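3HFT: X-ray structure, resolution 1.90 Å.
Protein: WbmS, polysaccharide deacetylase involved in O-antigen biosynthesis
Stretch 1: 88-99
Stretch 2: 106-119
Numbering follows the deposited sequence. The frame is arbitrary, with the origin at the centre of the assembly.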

# COMPACT_ATOMS: atom_id res chain seq x y z
N GLU A 88 19.91 -12.51 -0.14
CA GLU A 88 19.52 -11.86 1.10
C GLU A 88 18.31 -12.62 1.65
O GLU A 88 17.41 -13.00 0.91
CB GLU A 88 19.15 -10.41 0.84
CG GLU A 88 18.47 -9.74 2.03
CD GLU A 88 18.12 -8.28 1.76
OE1 GLU A 88 18.50 -7.76 0.69
OE2 GLU A 88 17.42 -7.70 2.63
N LEU A 89 18.31 -12.86 2.96
CA LEU A 89 17.19 -13.51 3.62
C LEU A 89 16.41 -12.42 4.36
O LEU A 89 16.98 -11.65 5.14
CB LEU A 89 17.68 -14.56 4.62
CG LEU A 89 16.60 -15.38 5.36
CD1 LEU A 89 15.72 -16.20 4.39
CD2 LEU A 89 17.21 -16.29 6.45
N GLY A 90 15.12 -12.35 4.08
CA GLY A 90 14.20 -11.47 4.78
C GLY A 90 13.07 -12.31 5.36
O GLY A 90 13.13 -13.56 5.35
N VAL A 91 12.05 -11.63 5.89
CA VAL A 91 10.92 -12.31 6.55
C VAL A 91 9.59 -12.07 5.85
O VAL A 91 9.39 -11.02 5.23
CB VAL A 91 10.85 -11.92 8.08
CG1 VAL A 91 12.00 -12.57 8.81
CG2 VAL A 91 10.84 -10.39 8.27
N HIS A 92 8.72 -13.07 5.98
CA HIS A 92 7.38 -13.07 5.42
C HIS A 92 6.36 -13.41 6.52
O HIS A 92 5.79 -14.51 6.55
CB HIS A 92 7.33 -14.07 4.27
CG HIS A 92 6.23 -13.82 3.28
ND1 HIS A 92 6.12 -12.65 2.56
CD2 HIS A 92 5.24 -14.63 2.83
CE1 HIS A 92 5.09 -12.74 1.74
NE2 HIS A 92 4.53 -13.92 1.89
N PRO A 93 6.12 -12.46 7.42
CA PRO A 93 5.19 -12.66 8.53
C PRO A 93 3.76 -12.81 8.02
O PRO A 93 3.38 -12.19 7.01
CB PRO A 93 5.34 -11.36 9.34
CG PRO A 93 5.71 -10.36 8.34
CD PRO A 93 6.66 -11.08 7.42
N ASN A 94 2.98 -13.64 8.72
CA ASN A 94 1.59 -13.89 8.37
C ASN A 94 0.62 -13.36 9.39
O ASN A 94 0.41 -13.98 10.46
CB ASN A 94 1.36 -15.38 8.23
CG ASN A 94 -0.05 -15.70 7.77
OD1 ASN A 94 -0.76 -14.85 7.23
ND2 ASN A 94 -0.43 -16.94 7.94
N PHE A 95 0.02 -12.22 9.07
CA PHE A 95 -0.93 -11.58 9.96
C PHE A 95 -2.38 -11.86 9.60
O PHE A 95 -3.28 -11.36 10.27
CB PHE A 95 -0.72 -10.06 9.98
CG PHE A 95 0.69 -9.61 10.30
CD1 PHE A 95 1.27 -9.90 11.53
CD2 PHE A 95 1.41 -8.84 9.39
CE1 PHE A 95 2.57 -9.47 11.84
CE2 PHE A 95 2.70 -8.38 9.70
CZ PHE A 95 3.28 -8.70 10.92
N ASN A 96 -2.61 -12.70 8.59
CA ASN A 96 -3.97 -13.05 8.16
C ASN A 96 -4.86 -13.57 9.28
O ASN A 96 -6.02 -13.19 9.36
CB ASN A 96 -3.96 -14.06 6.99
CG ASN A 96 -3.73 -13.41 5.65
OD1 ASN A 96 -3.88 -12.18 5.50
ND2 ASN A 96 -3.38 -14.22 4.65
N PRO A 97 -4.34 -14.43 10.15
CA PRO A 97 -5.22 -14.89 11.25
C PRO A 97 -5.81 -13.77 12.10
O PRO A 97 -6.86 -13.93 12.71
CB PRO A 97 -4.29 -15.77 12.09
CG PRO A 97 -3.24 -16.24 11.09
CD PRO A 97 -3.01 -15.07 10.21
N LEU A 98 -5.16 -12.61 12.13
CA LEU A 98 -5.66 -11.50 12.90
C LEU A 98 -6.91 -10.91 12.23
O LEU A 98 -7.80 -10.38 12.89
CB LEU A 98 -4.59 -10.42 13.04
CG LEU A 98 -3.26 -10.86 13.66
CD1 LEU A 98 -2.31 -9.66 13.69
CD2 LEU A 98 -3.44 -11.44 15.05
N LEU A 99 -6.95 -11.03 10.91
CA LEU A 99 -8.03 -10.45 10.12
C LEU A 99 -9.18 -11.45 9.94
O LEU A 99 -10.34 -11.06 9.76
CB LEU A 99 -7.50 -10.08 8.74
CG LEU A 99 -6.24 -9.22 8.71
CD1 LEU A 99 -5.87 -8.94 7.24
CD2 LEU A 99 -6.45 -7.96 9.50
N GLY A 106 -1.75 -10.31 18.72
CA GLY A 106 -1.69 -9.22 17.75
C GLY A 106 -0.47 -9.35 16.85
O GLY A 106 0.19 -10.39 16.79
N VAL A 107 -0.18 -8.26 16.16
CA VAL A 107 0.94 -8.20 15.25
C VAL A 107 2.28 -8.51 15.95
O VAL A 107 3.08 -9.27 15.43
CB VAL A 107 0.99 -6.81 14.53
CG1 VAL A 107 2.37 -6.53 13.95
CG2 VAL A 107 -0.11 -6.74 13.43
N GLN A 108 2.49 -7.93 17.12
CA GLN A 108 3.78 -8.03 17.80
C GLN A 108 4.27 -9.45 18.00
O GLN A 108 5.42 -9.77 17.70
CB GLN A 108 3.73 -7.29 19.14
CG GLN A 108 5.04 -7.38 19.91
N GLU A 109 3.40 -10.31 18.53
CA GLU A 109 3.76 -11.69 18.80
C GLU A 109 4.14 -12.39 17.51
O GLU A 109 5.15 -13.10 17.47
CB GLU A 109 2.62 -12.44 19.48
CG GLU A 109 2.26 -11.96 20.89
CD GLU A 109 1.20 -10.88 20.93
OE1 GLU A 109 0.95 -10.20 19.91
OE2 GLU A 109 0.61 -10.69 22.02
N ILE A 110 3.34 -12.19 16.47
CA ILE A 110 3.58 -12.86 15.18
C ILE A 110 4.89 -12.38 14.52
O ILE A 110 5.66 -13.18 13.98
CB ILE A 110 2.37 -12.68 14.20
CG1 ILE A 110 1.12 -13.44 14.71
CG2 ILE A 110 2.72 -13.15 12.78
CD1 ILE A 110 -0.18 -13.07 14.00
N LEU A 111 5.10 -11.07 14.55
CA LEU A 111 6.29 -10.46 13.97
C LEU A 111 7.53 -10.93 14.69
O LEU A 111 8.51 -11.28 14.05
CB LEU A 111 6.20 -8.93 14.06
CG LEU A 111 7.40 -8.08 13.58
CD1 LEU A 111 7.79 -8.41 12.08
CD2 LEU A 111 7.11 -6.54 13.77
N ASP A 112 7.50 -10.91 16.01
CA ASP A 112 8.66 -11.33 16.79
C ASP A 112 8.98 -12.80 16.55
O ASP A 112 10.14 -13.16 16.41
CB ASP A 112 8.44 -11.04 18.27
CG ASP A 112 8.56 -9.54 18.61
OD1 ASP A 112 9.13 -8.75 17.80
OD2 ASP A 112 8.09 -9.17 19.70
N ARG A 113 7.96 -13.65 16.45
CA ARG A 113 8.21 -15.05 16.14
C ARG A 113 8.83 -15.22 14.77
O ARG A 113 9.73 -16.01 14.60
CB ARG A 113 6.94 -15.88 16.20
CG ARG A 113 6.66 -16.48 17.53
CD ARG A 113 5.74 -17.68 17.36
NE ARG A 113 4.47 -17.32 16.73
CZ ARG A 113 3.45 -16.75 17.36
NH1 ARG A 113 3.55 -16.44 18.63
NH2 ARG A 113 2.33 -16.46 16.71
N THR A 114 8.32 -14.49 13.78
CA THR A 114 8.84 -14.59 12.41
C THR A 114 10.30 -14.12 12.32
O THR A 114 11.12 -14.69 11.59
CB THR A 114 8.00 -13.75 11.45
OG1 THR A 114 6.61 -14.03 11.67
CG2 THR A 114 8.38 -14.03 10.00
N LEU A 115 10.62 -13.07 13.07
CA LEU A 115 11.97 -12.51 13.06
C LEU A 115 13.00 -13.51 13.59
O LEU A 115 14.18 -13.39 13.27
CB LEU A 115 12.02 -11.20 13.86
CG LEU A 115 11.39 -10.02 13.12
CD1 LEU A 115 11.15 -8.85 14.07
CD2 LEU A 115 12.28 -9.64 11.97
N GLU A 116 12.56 -14.48 14.40
CA GLU A 116 13.46 -15.49 14.91
C GLU A 116 14.04 -16.30 13.75
O GLU A 116 15.08 -16.92 13.90
CB GLU A 116 12.73 -16.42 15.87
CG GLU A 116 12.21 -15.74 17.10
CD GLU A 116 11.54 -16.69 18.09
OE1 GLU A 116 11.57 -17.92 17.89
OE2 GLU A 116 10.99 -16.17 19.08
N LEU A 117 13.37 -16.31 12.60
CA LEU A 117 13.86 -17.03 11.44
C LEU A 117 15.07 -16.36 10.75
O LEU A 117 15.82 -17.01 10.03
CB LEU A 117 12.76 -17.16 10.40
CG LEU A 117 11.45 -17.86 10.74
CD1 LEU A 117 10.47 -17.70 9.55
CD2 LEU A 117 11.71 -19.31 11.05
N ALA A 118 15.25 -15.06 10.95
CA ALA A 118 16.36 -14.35 10.31
C ALA A 118 16.81 -13.20 11.18
O ALA A 118 16.56 -12.04 10.84
CB ALA A 118 15.93 -13.84 8.91
N PRO A 119 17.44 -13.49 12.32
CA PRO A 119 17.80 -12.36 13.18
C PRO A 119 18.70 -11.37 12.47
O PRO A 119 19.59 -11.76 11.71
CB PRO A 119 18.53 -13.02 14.37
CG PRO A 119 18.85 -14.38 13.94
CD PRO A 119 17.85 -14.77 12.90
O HOH W 1 4.37 -15.58 10.55

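The strand and following loop of residues 88-99 pack against the helix that begins at Val107 and the turn from Leu115 to Ala118 through an almost wholly apolar contact, which buries 640 Å² and contains no direct hydrogen bond from one stretch to the other. The two segments run in opposite directions: Val91 lies nearest Leu115, Pro93 nearest Thr114, Phe95 nearest Val107 and Leu98 nearest Gly106, so the beginning of one stretch meets the end of the other.

At the strand end, Leu89 and Val91 both direct their CA-to-CB bonds toward the second stretch, while the intervening Gly90 contributes almost nothing, as expected from the alternation of a strand. Leu89 CD2 rests 3.7 Å from Ala118 CB, and Val91 CG1 approaches the same Ala118 CB at 4.1 Å. The small methyl of Ala118 thus fits between two branched side chains. Ala118 ends a type I turn that starts at Leu115, with Ala118 N bonded to Leu115 O (3.1 Å). Val91, the most extensively covered residue of its stretch, also packs its CG1 3.6 Å from Thr114 O and its CG2 4.0 Å from Leu115 CD2. The CA-to-CB bond of Leu115 points away, yet the end of its side chain comes back to the valine.

Thr114 serves the contact with both of its branches. Its CG2 lies 3.8 Å from Val91 CB, an apolar approach, whereas its OG1 donates to Ile110 O at 2.6 Å, within its own helix. This bond satisfies the hydroxyl proton in a buried site and leaves Thr114 OG1 free to accept from water 1 at 2.9 Å. The same water accepts from Asn94 N at 3.0 Å, so it links the two stretches by a polar bridge where no direct bond exists. Beside it, Pro93 packs closely, with its CB 3.8 Å from Thr114 OG1.

Ile110 and Phe95 anchor the middle. The CA-to-CB bond of Ile110 points toward the first stretch, and the side chain spreads over it: CG2 sits 3.4 Å from Asn94 O and 3.8 Å from Phe95 CD1, while CD1 reaches Leu98 CD2 at 3.8 Å. The CA-to-CB bond of Phe95 runs sideways, but with chi1 in m its ring comes nearer the helix. Val107 CG2 lies over one face of the ring, 4.3 Å from the centroid of Phe95, in a CH-pi contact, and Val107 CG1 touches Phe95 CE1 at 3.6 Å. The backbone of Leu111 meets the ring edge, its N 4.0 Å from Phe95 CE1.

Leu98 completes the contact at the start of the helix: the buried leucine is long enough to reach the backbone there, its CD1 3.5 Å from Val107 N and 3.7 Å from Gly106 C. Within each stretch a local bond ties down the backbone: Asn94 OD1 caps Asn96 N at 3.1 Å, and at the start of the helix Gly106 N, at the N-cap position, donates to Glu109 OE1 at 3.0 Å.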